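Local coordinates for protein bacterial regulatory proteins, tetR family (Corynebacterium glutamicum, PDB 3AQT) that probably binds DNA as a TetR-family transcriptional repressor and takes up the inducer resorcinol in a pocket of its all-helical ligand-binding domain, at residues L93-A98 and L154-G159; R132-D137 and A193-A198; R164-G169 and G173-E178. All coordinates share one frame; numbering follows the deposited sequence.

Contact 1 (L93-A98 and L154-G159); sequences LLQAVA and LMRILG
Gln95 and Arg156 meet across the surface of a TetR-type all-helical fold. Gln95 stands on helix 90-111, which packs on helix 41-62 of the predicted DNA-binding part. Arg156 stands on helix 150-157 of the ligand-binding part. Both side chains start out toward the opposite segment and cross at about a right angle. The contact is a single polar bridge. Arg156 NH2 donates to Gln95 OE1 at 3.2 Å, with an N-H...acceptor angle of 155°. The bond is fairly straight, and the donor sits somewhat off the carbonyl plane. The amide and guanidinium planes differ by 32°. The oxygen approaches the guanidinium at its edge. Gln95 CB also lies at that edge, 4.0 Å from Arg156 NH2. The arginine chain bends at chi3 (-71°), which brings the edge of its guanidinium to the amide oxygen.

Each polar group has its stronger partner on helix 90-111. Arg156 NE forms a salt bridge with Glu99, one turn after Gln95. Gln95 NE2 is bonded to Glu91, one turn earlier. Arg156 thus holds helix 90-111 at two residues, Gln95 and Glu99. With both ends of its amide engaged, Gln95 is probably limited in rotation. Two residues after Arg156, Leu158 touches the bound resorcinol. The bridge joins helix 90-111 to a segment that contributes to the inducer pocket. Of the two terminal nitrogens of Arg156, only NH2 is hydrogen-bonded to Gln95 OE1; Arg156 NH1 lies 3.7 Å from that oxygen.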
loop_
_atom_site.group_PDB
_atom_site.type_symbol
_atom_site.label_atom_id
_atom_site.label_comp_id
_atom_site.label_asym_id
_atom_site.label_seq_id
_atom_site.Cartn_x
_atom_site.Cartn_y
_atom_site.Cartn_z
ATOM N N LEU B 93 -9.012 -4.414 18.302
ATOM C CA LEU B 93 -8.461 -5.661 18.809
ATOM C C LEU B 93 -7.569 -6.317 17.775
ATOM O O LEU B 93 -6.533 -6.881 18.108
ATOM C CB LEU B 93 -9.586 -6.628 19.188
ATOM C CG LEU B 93 -9.164 -8.051 19.579
ATOM C CD1 LEU B 93 -8.486 -8.030 20.945
ATOM C CD2 LEU B 93 -10.383 -8.957 19.615
ATOM N N LEU B 94 -7.982 -6.255 16.517
ATOM C CA LEU B 94 -7.215 -6.852 15.435
ATOM C C LEU B 94 -5.857 -6.154 15.381
ATOM O O LEU B 94 -4.807 -6.787 15.256
ATOM C CB LEU B 94 -7.950 -6.656 14.109
ATOM C CG LEU B 94 -7.937 -7.810 13.104
ATOM C CD1 LEU B 94 -6.502 -8.264 12.829
ATOM C CD2 LEU B 94 -8.762 -8.967 13.670
ATOM N N GLN B 95 -5.890 -4.836 15.496
ATOM C CA GLN B 95 -4.677 -4.051 15.461
ATOM C C GLN B 95 -3.725 -4.385 16.604
ATOM O O GLN B 95 -2.508 -4.424 16.407
ATOM C CB GLN B 95 -5.033 -2.569 15.453
ATOM C CG GLN B 95 -5.516 -2.112 14.093
ATOM C CD GLN B 95 -5.889 -0.654 14.073
ATOM O OE1 GLN B 95 -5.246 0.178 14.719
ATOM N NE2 GLN B 95 -6.927 -0.325 13.322
ATOM N N ALA B 96 -4.270 -4.639 17.789
ATOM C CA ALA B 96 -3.445 -4.986 18.940
ATOM C C ALA B 96 -2.765 -6.323 18.695
ATOM O O ALA B 96 -1.597 -6.497 19.029
ATOM C CB ALA B 96 -4.289 -5.050 20.198
ATOM N N VAL B 97 -3.493 -7.263 18.101
ATOM C CA VAL B 97 -2.938 -8.576 17.802
ATOM C C VAL B 97 -1.825 -8.445 16.756
ATOM O O VAL B 97 -0.790 -9.105 16.855
ATOM C CB VAL B 97 -4.050 -9.540 17.291
ATOM C CG1 VAL B 97 -3.447 -10.826 16.741
ATOM C CG2 VAL B 97 -4.995 -9.869 18.435
ATOM N N ALA B 98 -2.044 -7.594 15.755
ATOM C CA ALA B 98 -1.042 -7.372 14.711
ATOM C C ALA B 98 0.193 -6.688 15.309
ATOM O O ALA B 98 1.322 -7.025 14.961
ATOM C CB ALA B 98 -1.625 -6.514 13.585
ATOM N N LEU B 154 2.105 -1.369 10.800
ATOM C CA LEU B 154 3.492 -1.599 10.441
ATOM C C LEU B 154 4.319 -0.346 10.720
ATOM O O LEU B 154 5.439 -0.432 11.223
ATOM C CB LEU B 154 3.603 -1.992 8.966
ATOM C CG LEU B 154 3.159 -3.421 8.658
ATOM C CD1 LEU B 154 3.044 -3.625 7.161
ATOM C CD2 LEU B 154 4.151 -4.394 9.265
HETATM N N MSE B 155 3.752 0.819 10.423
HETATM C CA MSE B 155 4.447 2.083 10.640
HETATM C C MSE B 155 4.667 2.439 12.099
HETATM O O MSE B 155 5.646 3.096 12.437
HETATM C CB MSE B 155 3.704 3.220 9.929
HETATM C CG MSE B 155 3.807 3.152 8.407
HETATM SE SE MSE B 155 5.550 3.677 7.684
HETATM C CE MSE B 155 6.643 2.340 8.492
ATOM N N ARG B 156 3.761 2.012 12.970
ATOM C CA ARG B 156 3.898 2.312 14.391
ATOM C C ARG B 156 4.943 1.419 15.038
ATOM O O ARG B 156 5.688 1.852 15.909
ATOM C CB ARG B 156 2.578 2.082 15.146
ATOM C CG ARG B 156 1.405 2.896 14.688
ATOM C CD ARG B 156 0.323 2.907 15.748
ATOM N NE ARG B 156 -0.380 1.631 15.908
ATOM C CZ ARG B 156 -1.537 1.336 15.321
ATOM N NH1 ARG B 156 -2.128 2.218 14.524
ATOM N NH2 ARG B 156 -2.124 0.173 15.560
ATOM N N ILE B 157 4.983 0.164 14.612
ATOM C CA ILE B 157 5.893 -0.810 15.197
ATOM C C ILE B 157 7.231 -1.016 14.504
ATOM O O ILE B 157 8.271 -0.954 15.158
ATOM C CB ILE B 157 5.199 -2.187 15.320
ATOM C CG1 ILE B 157 3.840 -2.025 16.009
ATOM C CG2 ILE B 157 6.075 -3.146 16.103
ATOM C CD1 ILE B 157 3.829 -1.445 17.452
ATOM N N LEU B 158 7.218 -1.268 13.197
ATOM C CA LEU B 158 8.461 -1.513 12.467
ATOM C C LEU B 158 9.030 -0.295 11.750
ATOM O O LEU B 158 10.191 -0.300 11.343
ATOM C CB LEU B 158 8.257 -2.644 11.459
ATOM C CG LEU B 158 7.807 -3.974 12.068
ATOM C CD1 LEU B 158 7.592 -5.002 10.964
ATOM C CD2 LEU B 158 8.852 -4.458 13.062
ATOM N N GLY B 159 8.224 0.751 11.611
ATOM C CA GLY B 159 8.688 1.940 10.924
ATOM C C GLY B 159 9.918 2.563 11.556
ATOM O O GLY B 159 10.900 2.854 10.860
#

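Contact 2 (R132-D137 and A193-A198); sequences RHSLED and AAIQMA
Ile195, Leu135 and Ser134 give up most of the surface where the end of helix 119-134 and the residue after it pack on helix 180-199 in the ligand-binding domain. Ile195 and Ser134 point at each other and form the buried half. Ile195 lays its CG2 methyl against Ser134 CB at 3.5 Å. The CG1 branch of Ile195 lies 3.8 Å from Ser134 OG. Both branches of the isoleucine thus touch the serine. Its CG2 stands anti to the backbone N, while CG1 lies beside that N (chi1 -69°). Ser134 OG turns back beside its own backbone N (chi1 -68°). There it bonds to the carbonyl oxygen of Leu130, one turn earlier in the helix. The serine therefore meets the isoleucine through CB and an already bonded hydroxyl.

Leu135 forms the outer half, at a more exposed edge. Its CD2 methyl reaches the CB of Ala198 at 3.8 Å. Ala198, three residues after Ile195, meets the leucine branch with its single methyl. The backbones are closest at Ser134 and Ile195, where the CA atoms are 6.8 Å apart.

The contact joins the end of helix 119-134 to helix 180-199. Phe144 of helix 138-146 touches both Ser134 and Ile195. Helix 209-220 lies against Ala194 and Ala198, and Ala193, Ala194 and Met197 pack on the second subunit.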
loop_
_atom_site.group_PDB
_atom_site.type_symbol
_atom_site.label_atom_id
_atom_site.label_comp_id
_atom_site.label_asym_id
_atom_site.label_seq_id
_atom_site.Cartn_x
_atom_site.Cartn_y
_atom_site.Cartn_z
ATOM N N ARG B 132 9.056 -13.889 4.326
ATOM C CA ARG B 132 8.980 -15.313 4.661
ATOM C C ARG B 132 7.973 -15.573 5.778
ATOM O O ARG B 132 7.242 -16.558 5.748
ATOM C CB ARG B 132 10.361 -15.851 5.059
ATOM C CG ARG B 132 11.437 -15.451 4.072
ATOM C CD ARG B 132 12.342 -16.586 3.628
ATOM N NE ARG B 132 13.443 -16.848 4.549
ATOM C CZ ARG B 132 14.610 -17.363 4.171
ATOM N NH1 ARG B 132 14.823 -17.664 2.895
ATOM N NH2 ARG B 132 15.565 -17.583 5.064
ATOM N N HIS B 133 7.920 -14.685 6.759
ATOM C CA HIS B 133 6.980 -14.865 7.849
ATOM C C HIS B 133 5.549 -14.748 7.333
ATOM O O HIS B 133 4.637 -15.393 7.846
ATOM C CB HIS B 133 7.211 -13.817 8.928
ATOM C CG HIS B 133 7.212 -14.379 10.311
ATOM N ND1 HIS B 133 8.366 -14.796 10.941
ATOM C CD2 HIS B 133 6.200 -14.625 11.175
ATOM C CE1 HIS B 133 8.062 -15.272 12.135
ATOM N NE2 HIS B 133 6.755 -15.180 12.301
ATOM N N SER B 134 5.357 -13.916 6.316
ATOM C CA SER B 134 4.035 -13.708 5.746
ATOM C C SER B 134 3.526 -14.917 4.988
ATOM O O SER B 134 2.331 -15.190 4.982
ATOM C CB SER B 134 4.045 -12.500 4.820
ATOM O OG SER B 134 4.236 -11.307 5.557
ATOM N N LEU B 135 4.429 -15.648 4.354
ATOM C CA LEU B 135 4.035 -16.818 3.587
ATOM C C LEU B 135 4.002 -18.076 4.437
ATOM O O LEU B 135 3.689 -19.156 3.937
ATOM C CB LEU B 135 4.999 -17.028 2.417
ATOM C CG LEU B 135 5.292 -15.780 1.579
ATOM C CD1 LEU B 135 6.220 -16.149 0.430
ATOM C CD2 LEU B 135 3.989 -15.174 1.061
ATOM N N GLU B 136 4.319 -17.948 5.721
ATOM C CA GLU B 136 4.335 -19.115 6.593
ATOM C C GLU B 136 3.416 -19.025 7.806
ATOM O O GLU B 136 2.980 -20.046 8.319
ATOM C CB GLU B 136 5.771 -19.401 7.036
ATOM C CG GLU B 136 6.668 -19.911 5.908
ATOM C CD GLU B 136 8.138 -19.968 6.301
ATOM O OE1 GLU B 136 8.432 -20.443 7.419
ATOM O OE2 GLU B 136 8.997 -19.547 5.492
ATOM N N ASP B 137 3.124 -17.813 8.268
ATOM C CA ASP B 137 2.239 -17.636 9.419
ATOM C C ASP B 137 0.813 -17.346 8.980
ATOM O O ASP B 137 0.534 -16.306 8.379
ATOM C CB ASP B 137 2.722 -16.493 10.316
ATOM C CG ASP B 137 3.864 -16.901 11.223
ATOM O OD1 ASP B 137 4.905 -17.353 10.700
ATOM O OD2 ASP B 137 3.721 -16.765 12.459
ATOM N N ALA B 193 1.828 -4.802 -0.751
ATOM C CA ALA B 193 1.458 -5.203 -2.101
ATOM C C ALA B 193 2.226 -6.462 -2.459
ATOM O O ALA B 193 1.660 -7.421 -2.992
ATOM C CB ALA B 193 1.781 -4.101 -3.087
ATOM N N ALA B 194 3.519 -6.464 -2.162
ATOM C CA ALA B 194 4.349 -7.620 -2.472
ATOM C C ALA B 194 3.823 -8.899 -1.820
ATOM O O ALA B 194 3.750 -9.948 -2.456
ATOM C CB ALA B 194 5.795 -7.360 -2.038
ATOM N N ILE B 195 3.449 -8.815 -0.553
ATOM C CA ILE B 195 2.960 -9.992 0.151
ATOM C C ILE B 195 1.580 -10.424 -0.342
ATOM O O ILE B 195 1.288 -11.616 -0.420
ATOM C CB ILE B 195 2.977 -9.736 1.681
ATOM C CG1 ILE B 195 4.436 -9.672 2.145
ATOM C CG2 ILE B 195 2.194 -10.816 2.433
ATOM C CD1 ILE B 195 5.461 -8.792 1.428
ATOM N N GLN B 196 0.734 -9.464 -0.689
ATOM C CA GLN B 196 -0.592 -9.797 -1.196
ATOM C C GLN B 196 -0.482 -10.562 -2.515
ATOM O O GLN B 196 -1.237 -11.500 -2.772
ATOM C CB GLN B 196 -1.410 -8.529 -1.403
ATOM C CG GLN B 196 -1.952 -7.954 -0.118
ATOM C CD GLN B 196 -2.621 -6.618 -0.328
ATOM O OE1 GLN B 196 -3.221 -6.064 0.591
ATOM N NE2 GLN B 196 -2.515 -6.083 -1.543
HETATM N N MSE B 197 0.467 -10.166 -3.348
HETATM C CA MSE B 197 0.652 -10.832 -4.622
HETATM C C MSE B 197 1.140 -12.253 -4.397
HETATM O O MSE B 197 0.568 -13.209 -4.927
HETATM C CB MSE B 197 1.659 -10.073 -5.477
HETATM C CG MSE B 197 1.848 -10.668 -6.858
HETATM SE SE MSE B 197 2.828 -9.486 -8.022
HETATM C CE MSE B 197 4.627 -10.098 -7.653
ATOM N N ALA B 198 2.196 -12.388 -3.603
ATOM C CA ALA B 198 2.761 -13.695 -3.315
ATOM C C ALA B 198 1.729 -14.633 -2.690
ATOM O O ALA B 198 1.652 -15.808 -3.051
ATOM C CB ALA B 198 3.955 -13.546 -2.392
#

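Contact 3 (R164-G169 and G173-E178); sequences RDLLHG and GRFTIE. With RCO (resorcinol), chain D.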
loop_
_atom_site.group_PDB
_atom_site.type_symbol
_atom_site.label_atom_id
_atom_site.label_comp_id
_atom_site.label_asym_id
_atom_site.label_seq_id
_atom_site.Cartn_x
_atom_site.Cartn_y
_atom_site.Cartn_z
ATOM N N ARG B 164 15.551 3.711 11.110
ATOM C CA ARG B 164 16.858 3.656 11.746
ATOM C C ARG B 164 17.852 2.983 10.810
ATOM O O ARG B 164 18.933 3.511 10.544
ATOM C CB ARG B 164 16.774 2.843 13.039
ATOM C CG ARG B 164 18.124 2.565 13.696
ATOM C CD ARG B 164 18.019 1.398 14.649
ATOM N NE ARG B 164 17.702 0.163 13.942
ATOM C CZ ARG B 164 16.991 -0.839 14.454
ATOM N NH1 ARG B 164 16.513 -0.754 15.690
ATOM N NH2 ARG B 164 16.763 -1.928 13.730
ATOM N N ASP B 165 17.478 1.803 10.325
ATOM C CA ASP B 165 18.339 1.058 9.428
ATOM C C ASP B 165 18.653 1.872 8.176
ATOM O O ASP B 165 19.787 1.877 7.706
ATOM C CB ASP B 165 17.702 -0.292 9.063
ATOM C CG ASP B 165 17.701 -1.275 10.232
ATOM O OD1 ASP B 165 18.444 -1.050 11.210
ATOM O OD2 ASP B 165 16.971 -2.287 10.174
ATOM N N LEU B 166 17.658 2.571 7.642
ATOM C CA LEU B 166 17.868 3.389 6.457
ATOM C C LEU B 166 18.756 4.592 6.755
ATOM O O LEU B 166 19.623 4.936 5.956
ATOM C CB LEU B 166 16.532 3.854 5.889
ATOM C CG LEU B 166 15.688 2.755 5.233
ATOM C CD1 LEU B 166 14.363 3.356 4.763
ATOM C CD2 LEU B 166 16.452 2.123 4.060
ATOM N N LEU B 167 18.547 5.233 7.901
ATOM C CA LEU B 167 19.365 6.378 8.275
ATOM C C LEU B 167 20.820 5.940 8.378
ATOM O O LEU B 167 21.734 6.652 7.968
ATOM C CB LEU B 167 18.925 6.942 9.622
ATOM C CG LEU B 167 19.843 8.062 10.126
ATOM C CD1 LEU B 167 19.886 9.196 9.096
ATOM C CD2 LEU B 167 19.354 8.561 11.480
ATOM N N HIS B 168 21.019 4.759 8.948
ATOM C CA HIS B 168 22.343 4.182 9.111
ATOM C C HIS B 168 23.008 4.061 7.731
ATOM O O HIS B 168 24.144 4.491 7.534
ATOM C CB HIS B 168 22.191 2.812 9.787
ATOM C CG HIS B 168 23.468 2.047 9.916
ATOM N ND1 HIS B 168 24.707 2.649 9.875
ATOM C CD2 HIS B 168 23.696 0.724 10.098
ATOM C CE1 HIS B 168 25.644 1.728 10.024
ATOM N NE2 HIS B 168 25.057 0.553 10.160
ATOM N N GLY B 169 22.279 3.495 6.773
ATOM C CA GLY B 169 22.814 3.337 5.433
ATOM C C GLY B 169 23.075 4.659 4.730
ATOM O O GLY B 169 23.941 4.755 3.861
ATOM N N GLY B 173 26.978 6.356 3.449
ATOM C CA GLY B 173 27.055 6.480 2.004
ATOM C C GLY B 173 26.605 5.247 1.232
ATOM O O GLY B 173 26.772 5.177 0.013
ATOM N N ARG B 174 26.041 4.268 1.930
ATOM C CA ARG B 174 25.569 3.046 1.285
ATOM C C ARG B 174 24.273 3.294 0.509
ATOM O O ARG B 174 24.047 2.692 -0.534
ATOM C CB ARG B 174 25.319 1.966 2.335
ATOM C CG ARG B 174 25.114 0.566 1.775
ATOM C CD ARG B 174 26.398 0.029 1.175
ATOM N NE ARG B 174 26.394 -1.427 1.057
ATOM C CZ ARG B 174 26.560 -2.083 -0.090
ATOM N NH1 ARG B 174 26.731 -1.411 -1.222
ATOM N NH2 ARG B 174 26.585 -3.408 -0.099
ATOM N N PHE B 175 23.427 4.181 1.025
ATOM C CA PHE B 175 22.156 4.487 0.385
ATOM C C PHE B 175 22.069 5.931 -0.085
ATOM O O PHE B 175 22.776 6.807 0.418
ATOM C CB PHE B 175 20.979 4.264 1.350
ATOM C CG PHE B 175 20.879 2.877 1.909
ATOM C CD1 PHE B 175 21.250 1.774 1.162
ATOM C CD2 PHE B 175 20.367 2.678 3.183
ATOM C CE1 PHE B 175 21.112 0.486 1.681
ATOM C CE2 PHE B 175 20.223 1.399 3.711
ATOM C CZ PHE B 175 20.596 0.301 2.960
ATOM N N THR B 176 21.177 6.167 -1.044
ATOM C CA THR B 176 20.912 7.502 -1.559
ATOM C C THR B 176 19.413 7.686 -1.362
ATOM O O THR B 176 18.615 6.996 -1.995
ATOM C CB THR B 176 21.238 7.619 -3.058
ATOM O OG1 THR B 176 22.648 7.463 -3.253
ATOM C CG2 THR B 176 20.798 8.979 -3.596
ATOM N N ILE B 177 19.036 8.602 -0.479
ATOM C CA ILE B 177 17.630 8.838 -0.181
ATOM C C ILE B 177 17.371 10.323 -0.016
ATOM O O ILE B 177 18.069 10.992 0.742
ATOM C CB ILE B 177 17.232 8.133 1.138
ATOM C CG1 ILE B 177 17.482 6.632 1.031
ATOM C CG2 ILE B 177 15.780 8.419 1.474
ATOM C CD1 ILE B 177 17.482 5.881 2.361
ATOM N N GLU B 178 16.353 10.837 -0.700
ATOM C CA GLU B 178 16.034 12.261 -0.610
ATOM C C GLU B 178 15.108 12.576 0.557
ATOM O O GLU B 178 15.201 13.646 1.158
ATOM C CB GLU B 178 15.400 12.737 -1.912
ATOM C CG GLU B 178 16.317 12.592 -3.111
ATOM C CD GLU B 178 15.582 12.736 -4.423
ATOM O OE1 GLU B 178 14.763 11.851 -4.743
ATOM O OE2 GLU B 178 15.814 13.735 -5.130
HETATM C C1 RCO D . 12.548 -3.783 10.380
HETATM C C2 RCO D . 13.825 -3.274 9.987
HETATM C C3 RCO D . 14.071 -2.948 8.625
HETATM C C4 RCO D . 13.047 -3.125 7.677
HETATM C C5 RCO D . 11.793 -3.623 8.062
HETATM C C6 RCO D . 11.540 -3.953 9.421
HETATM O O1 RCO D . 12.316 -4.102 11.715
HETATM O O3 RCO D . 15.304 -2.455 8.210
#
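One carbonyl oxygen, that of Gly169, takes two successive backbone N-H groups from the chain that folds back past it. Phe175 N donates at 2.9 Å to Gly169 O with an N-H...acceptor angle of 154°. It comes from above the carbonyl plane. Arg174 N is equally near but poorly aligned, and its bond is weak. The return is tight: Gly173 takes a positive phi of 72°, a value that suits glycine.

The Phe175 ring packs on the helix, its CD2 3.4 Å from Gly169 CA. The glycine has no CB to block this approach. The ring edge faces the carbonyl oxygen of Leu166, in plane with it. The Leu166 side chain crosses the ring at about a right angle, with CD2 3.9 Å from Phe175 CE2. Ile177 CD1 adds a looser touch on Leu166 CB.

The same helix also serves the inducer. Resorcinol O3 donates to Asp165 OD2 at 2.6 Å. Arg164 holds the second oxygen, OD1, side-on through NE and NH2, both from one face of the carboxylate. This grip probably fixes the carboxylate for the ligand. Arg164 NH2 also pairs with Asp110.

The loop 173-178 links helix 159-171 to helix 180-199. Leu166 also packs on Phe123 of helix 119-134 and on helix 180-199. Arg174 makes salt bridges to Asp118 and Glu227, while Glu178 pairs with Arg219 and Arg229 of the second subunit.

The three contacts spread along an all-helical chain. Contacts 1 and 2 have centres 16 Å apart, and the centre of contact 3 lies about 24 to 25 Å from both. None touches another. Contacts 1 and 2 alternate along the sequence: helices 90-111, 119-134, 150-157 and 180-199 supply their segments in that order. Contact 3 follows contact 1 and falls between the two segments of contact 2. Contacts 1 and 3 lie on successive helices, 150-157 and 159-171, with nearest atoms about 5 Å apart, and each holds a pocket residue. Contacts 2 and 3 both reach the second subunit. This is consistent with a route from inducer site to the DNA-binding part and the dimer through adjoining helices.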